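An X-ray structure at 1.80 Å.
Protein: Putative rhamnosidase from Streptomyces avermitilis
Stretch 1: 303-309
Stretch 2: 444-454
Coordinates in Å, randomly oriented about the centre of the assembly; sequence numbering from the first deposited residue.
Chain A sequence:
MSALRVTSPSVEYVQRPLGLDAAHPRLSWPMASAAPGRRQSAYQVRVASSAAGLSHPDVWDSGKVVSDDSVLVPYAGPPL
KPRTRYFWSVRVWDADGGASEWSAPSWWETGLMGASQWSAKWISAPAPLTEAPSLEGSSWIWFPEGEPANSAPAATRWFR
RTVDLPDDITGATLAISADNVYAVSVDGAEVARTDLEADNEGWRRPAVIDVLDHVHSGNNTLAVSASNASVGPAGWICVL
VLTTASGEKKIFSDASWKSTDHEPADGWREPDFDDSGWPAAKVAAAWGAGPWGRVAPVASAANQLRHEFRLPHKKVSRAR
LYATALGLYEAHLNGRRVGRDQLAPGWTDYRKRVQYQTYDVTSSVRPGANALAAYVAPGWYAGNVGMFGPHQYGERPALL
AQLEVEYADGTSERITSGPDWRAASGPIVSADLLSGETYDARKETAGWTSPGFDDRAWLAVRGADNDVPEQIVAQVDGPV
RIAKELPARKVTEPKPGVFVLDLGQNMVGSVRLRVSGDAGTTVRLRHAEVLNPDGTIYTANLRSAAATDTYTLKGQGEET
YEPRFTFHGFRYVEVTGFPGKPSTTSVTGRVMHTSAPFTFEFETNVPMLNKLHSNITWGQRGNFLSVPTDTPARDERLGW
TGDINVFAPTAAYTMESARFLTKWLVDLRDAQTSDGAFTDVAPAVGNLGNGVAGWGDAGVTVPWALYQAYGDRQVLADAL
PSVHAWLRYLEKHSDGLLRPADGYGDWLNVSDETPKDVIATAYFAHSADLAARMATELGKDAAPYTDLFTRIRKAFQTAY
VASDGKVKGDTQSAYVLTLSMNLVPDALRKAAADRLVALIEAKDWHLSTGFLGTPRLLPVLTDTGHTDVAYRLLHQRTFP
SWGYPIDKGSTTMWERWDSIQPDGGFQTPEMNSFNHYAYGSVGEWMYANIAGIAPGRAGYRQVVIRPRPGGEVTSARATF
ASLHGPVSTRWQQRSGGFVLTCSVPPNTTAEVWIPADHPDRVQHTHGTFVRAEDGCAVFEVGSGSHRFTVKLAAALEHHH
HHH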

# COMPACT_ATOMS: atom_id res chain seq x y z
N ASN A 303 7.41 -3.82 -21.36
CA ASN A 303 7.98 -4.63 -22.47
C ASN A 303 8.19 -6.08 -22.15
O ASN A 303 8.24 -6.48 -21.00
N GLN A 304 8.31 -6.91 -23.19
CA GLN A 304 8.62 -8.31 -23.05
C GLN A 304 10.12 -8.60 -23.21
O GLN A 304 10.74 -8.11 -24.14
N LEU A 305 10.68 -9.38 -22.29
CA LEU A 305 12.10 -9.78 -22.34
C LEU A 305 12.16 -11.30 -22.27
O LEU A 305 11.38 -11.92 -21.56
N ARG A 306 13.06 -11.93 -23.03
CA ARG A 306 13.09 -13.38 -23.01
C ARG A 306 14.46 -13.92 -23.35
O ARG A 306 15.26 -13.22 -23.98
N HIS A 307 14.66 -15.17 -22.96
CA HIS A 307 15.89 -15.90 -23.20
C HIS A 307 15.59 -17.39 -23.31
O HIS A 307 15.01 -17.98 -22.38
N GLU A 308 16.01 -18.01 -24.42
CA GLU A 308 16.00 -19.48 -24.51
C GLU A 308 17.36 -20.08 -24.18
O GLU A 308 18.41 -19.44 -24.40
N PHE A 309 17.33 -21.28 -23.61
CA PHE A 309 18.53 -21.99 -23.18
C PHE A 309 18.25 -23.48 -23.13
O PHE A 309 17.09 -23.92 -23.05
N GLU A 444 -0.16 -9.15 -29.22
CA GLU A 444 0.32 -10.36 -28.57
C GLU A 444 1.32 -11.11 -29.46
O GLU A 444 1.20 -11.09 -30.69
N THR A 445 2.30 -11.74 -28.83
CA THR A 445 3.29 -12.54 -29.56
C THR A 445 3.14 -13.96 -29.04
O THR A 445 3.85 -14.41 -28.14
N ALA A 446 2.17 -14.69 -29.60
CA ALA A 446 1.86 -16.01 -29.10
C ALA A 446 3.08 -16.93 -29.04
O ALA A 446 3.84 -17.06 -30.02
N GLY A 447 3.25 -17.58 -27.89
CA GLY A 447 4.30 -18.58 -27.72
C GLY A 447 5.61 -18.05 -27.13
O GLY A 447 6.56 -18.81 -26.93
N TRP A 448 5.66 -16.76 -26.80
CA TRP A 448 6.93 -16.14 -26.42
C TRP A 448 7.47 -16.62 -25.07
O TRP A 448 8.67 -16.44 -24.78
N THR A 449 6.62 -17.19 -24.23
CA THR A 449 7.09 -17.71 -22.94
C THR A 449 7.49 -19.18 -23.02
O THR A 449 7.81 -19.79 -22.02
N SER A 450 7.47 -19.72 -24.25
CA SER A 450 7.85 -21.11 -24.49
C SER A 450 9.06 -21.26 -25.42
O SER A 450 9.31 -20.40 -26.26
N PRO A 451 9.80 -22.37 -25.28
CA PRO A 451 10.93 -22.58 -26.18
C PRO A 451 10.44 -22.83 -27.59
O PRO A 451 9.26 -23.11 -27.78
N GLY A 452 11.34 -22.69 -28.57
CA GLY A 452 10.99 -22.89 -29.98
C GLY A 452 10.35 -21.67 -30.63
O GLY A 452 9.82 -21.76 -31.73
N PHE A 453 10.39 -20.53 -29.94
CA PHE A 453 9.78 -19.28 -30.43
C PHE A 453 10.72 -18.52 -31.36
O PHE A 453 11.91 -18.42 -31.12
N ASP A 454 10.18 -17.98 -32.45
CA ASP A 454 10.99 -17.22 -33.40
C ASP A 454 11.10 -15.76 -32.98
O ASP A 454 10.20 -14.96 -33.29

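Side-chain packing between strand 303-309 and the irregular segment 444-454, which bury 448 Å² between them. Along the strand the side chains alternate: Gln304, Arg306 and Glu308 have CA-to-CB bonds directed toward the segment, while those of Asn303, Leu305 and His307 point away, so three long polar side chains supply most of the strand's contact. Glu444, at the start of the segment, points away and finds its carboxylate partners elsewhere in the structure. Thr445 points toward the strand with chi1 p, and its OG1 donates a hydrogen bond to Gln304 OE1 (2.9 Å). Gln304 reaches it in an m, t conformation with chi3 at -22°. The same amide is tied to the Thr445 backbone by a water that accepts from both Gln304 NE2 (2.8 Å) and Thr445 N (2.9 Å), so hydroxyl and main chain of one residue hold the two ends of one carboxamide.

Ala446 and Gly447 lie out in the type II turn from Thr445 to Trp448, closed by Trp448 N to Thr445 O at 3.3 Å, and make no contact with the strand. Gly447 has phi/psi of 94/3, where a CB would be jammed against the preceding carbonyl oxygen. The turn delivers Trp448 (chi1 p, chi2 -73°), whose CA-to-CB bond points toward the strand and which is buried; with 104 Å² covered, it is the largest single contributor. Gln304 lies over one face of the indole: its CG sits 3.8 Å from the centroid of the six-membered ring, 15° off the normal, in a CH-pi contact, and its NE2 is 3.5 Å from Trp448 CE2. Leu305 contributes through its backbone, with Leu305 O 3.6 Å from Trp448 CZ3 at the ring edge, where Arg306 CB also lies. The carbonyl of Trp448 is also used: Arg306 (chi1 p, chi2 t, chi3 m, chi4 -90°) donates from NE to Trp448 O at 2.7 Å, and Arg306 NH2 adds a weak bond to Trp448 O at 3.1 Å.

The CA-to-CB bonds of Thr449 and Ser450 point away (chi1 p and m) within the type I turn from Gly447 to Ser450. Ser450 still brings its carbonyl to the guanidinium edge, with Ser450 O 2.9 Å from Arg306 NH2, but the angle is too poor for a hydrogen bond. Pro451, C-gamma endo, points away overall, yet its CB lies 3.9 Å from Glu308 OE1.

Beyond it the backbone amides meet the Glu308 carboxylate: Gly452 N donates to Glu308 OE1 (2.9 Å) and Phe453 N to Glu308 OE2 (3.1 Å), so successive amides engage both oxygens. Glu308, chi1 m and chi2 t, is also held by Arg306 in a salt bridge within the strand, Arg306 NH1 to Glu308 OE2 at 3.0 Å. Phe453 (chi1 t, chi2 82°) points toward the strand; its CB lies over one face of the Arg306 guanidinium, 3.4 Å from Arg306 NH2. Asp454 points away and makes no contact with the strand.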

# COMPACT_ATOMS: atom_id res chain seq x y z
CB ASN A 303 9.31 -4.01 -22.93
CG ASN A 303 9.13 -2.67 -23.62
OD1 ASN A 303 8.54 -2.57 -24.68
ND2 ASN A 303 9.63 -1.61 -23.01
CB GLN A 304 7.85 -9.10 -24.10
CG GLN A 304 6.33 -8.98 -23.92
CD GLN A 304 5.55 -9.73 -24.99
OE1 GLN A 304 6.06 -10.02 -26.09
NE2 GLN A 304 4.28 -10.02 -24.69
CB LEU A 305 12.88 -9.12 -21.20
CG LEU A 305 13.25 -7.64 -21.32
CD1 LEU A 305 12.07 -6.69 -21.29
CD2 LEU A 305 14.13 -7.31 -20.11
CB ARG A 306 12.09 -14.01 -24.01
CG ARG A 306 12.49 -13.81 -25.47
CD ARG A 306 11.40 -14.34 -26.42
NE ARG A 306 10.94 -15.70 -26.11
CZ ARG A 306 11.47 -16.82 -26.59
NH1 ARG A 306 12.54 -16.78 -27.36
NH2 ARG A 306 10.94 -17.99 -26.25
CB HIS A 307 16.82 -15.65 -22.04
CG HIS A 307 18.11 -16.40 -22.13
ND1 HIS A 307 18.97 -16.30 -23.20
CD2 HIS A 307 18.71 -17.24 -21.25
CE1 HIS A 307 20.04 -17.05 -22.99
NE2 HIS A 307 19.90 -17.65 -21.82
CB GLU A 308 15.53 -19.98 -25.89
CG GLU A 308 14.04 -19.73 -26.10
CD GLU A 308 13.47 -20.35 -27.38
OE1 GLU A 308 13.86 -21.49 -27.72
OE2 GLU A 308 12.63 -19.68 -28.03
CB PHE A 309 19.02 -21.47 -21.80
CG PHE A 309 17.95 -21.52 -20.73
CD1 PHE A 309 16.96 -20.54 -20.67
CD2 PHE A 309 17.92 -22.56 -19.83
CE1 PHE A 309 15.97 -20.61 -19.71
CE2 PHE A 309 16.94 -22.64 -18.84
CZ PHE A 309 15.96 -21.66 -18.79
CB GLU A 444 -0.84 -11.27 -28.17
CG GLU A 444 -1.50 -10.81 -26.87
CD GLU A 444 -2.80 -11.54 -26.55
OE1 GLU A 444 -3.16 -12.49 -27.29
OE2 GLU A 444 -3.46 -11.15 -25.56
CB THR A 445 4.72 -11.97 -29.37
OG1 THR A 445 5.00 -11.91 -27.97
CG2 THR A 445 4.82 -10.58 -29.93
CB ALA A 446 0.75 -16.65 -29.94
CB TRP A 448 6.84 -14.60 -26.48
CG TRP A 448 6.04 -14.02 -25.34
CD1 TRP A 448 4.69 -14.07 -25.19
CD2 TRP A 448 6.55 -13.32 -24.19
NE1 TRP A 448 4.32 -13.42 -24.03
CE2 TRP A 448 5.45 -12.99 -23.38
CE3 TRP A 448 7.85 -12.97 -23.75
CZ2 TRP A 448 5.58 -12.29 -22.18
CZ3 TRP A 448 7.98 -12.27 -22.55
CH2 TRP A 448 6.86 -11.95 -21.78
CB THR A 449 6.08 -17.50 -21.81
OG1 THR A 449 4.93 -18.32 -22.04
CG2 THR A 449 5.63 -16.03 -21.78
CB SER A 450 6.64 -21.90 -25.07
OG SER A 450 5.65 -22.06 -24.07
CB PRO A 451 11.63 -23.82 -25.61
CG PRO A 451 10.63 -24.50 -24.76
CD PRO A 451 9.58 -23.51 -24.37
CB PHE A 453 9.32 -18.40 -29.24
CG PHE A 453 8.74 -17.07 -29.64
CD1 PHE A 453 7.41 -16.96 -30.05
CD2 PHE A 453 9.52 -15.91 -29.59
CE1 PHE A 453 6.89 -15.73 -30.43
CE2 PHE A 453 9.00 -14.67 -29.96
CZ PHE A 453 7.68 -14.58 -30.39
CB ASP A 454 10.38 -17.35 -34.81
CG ASP A 454 11.16 -16.56 -35.87
OD1 ASP A 454 12.25 -16.01 -35.59
OD2 ASP A 454 10.67 -16.48 -37.02
O HOH W 1 2.19 -11.37 -25.92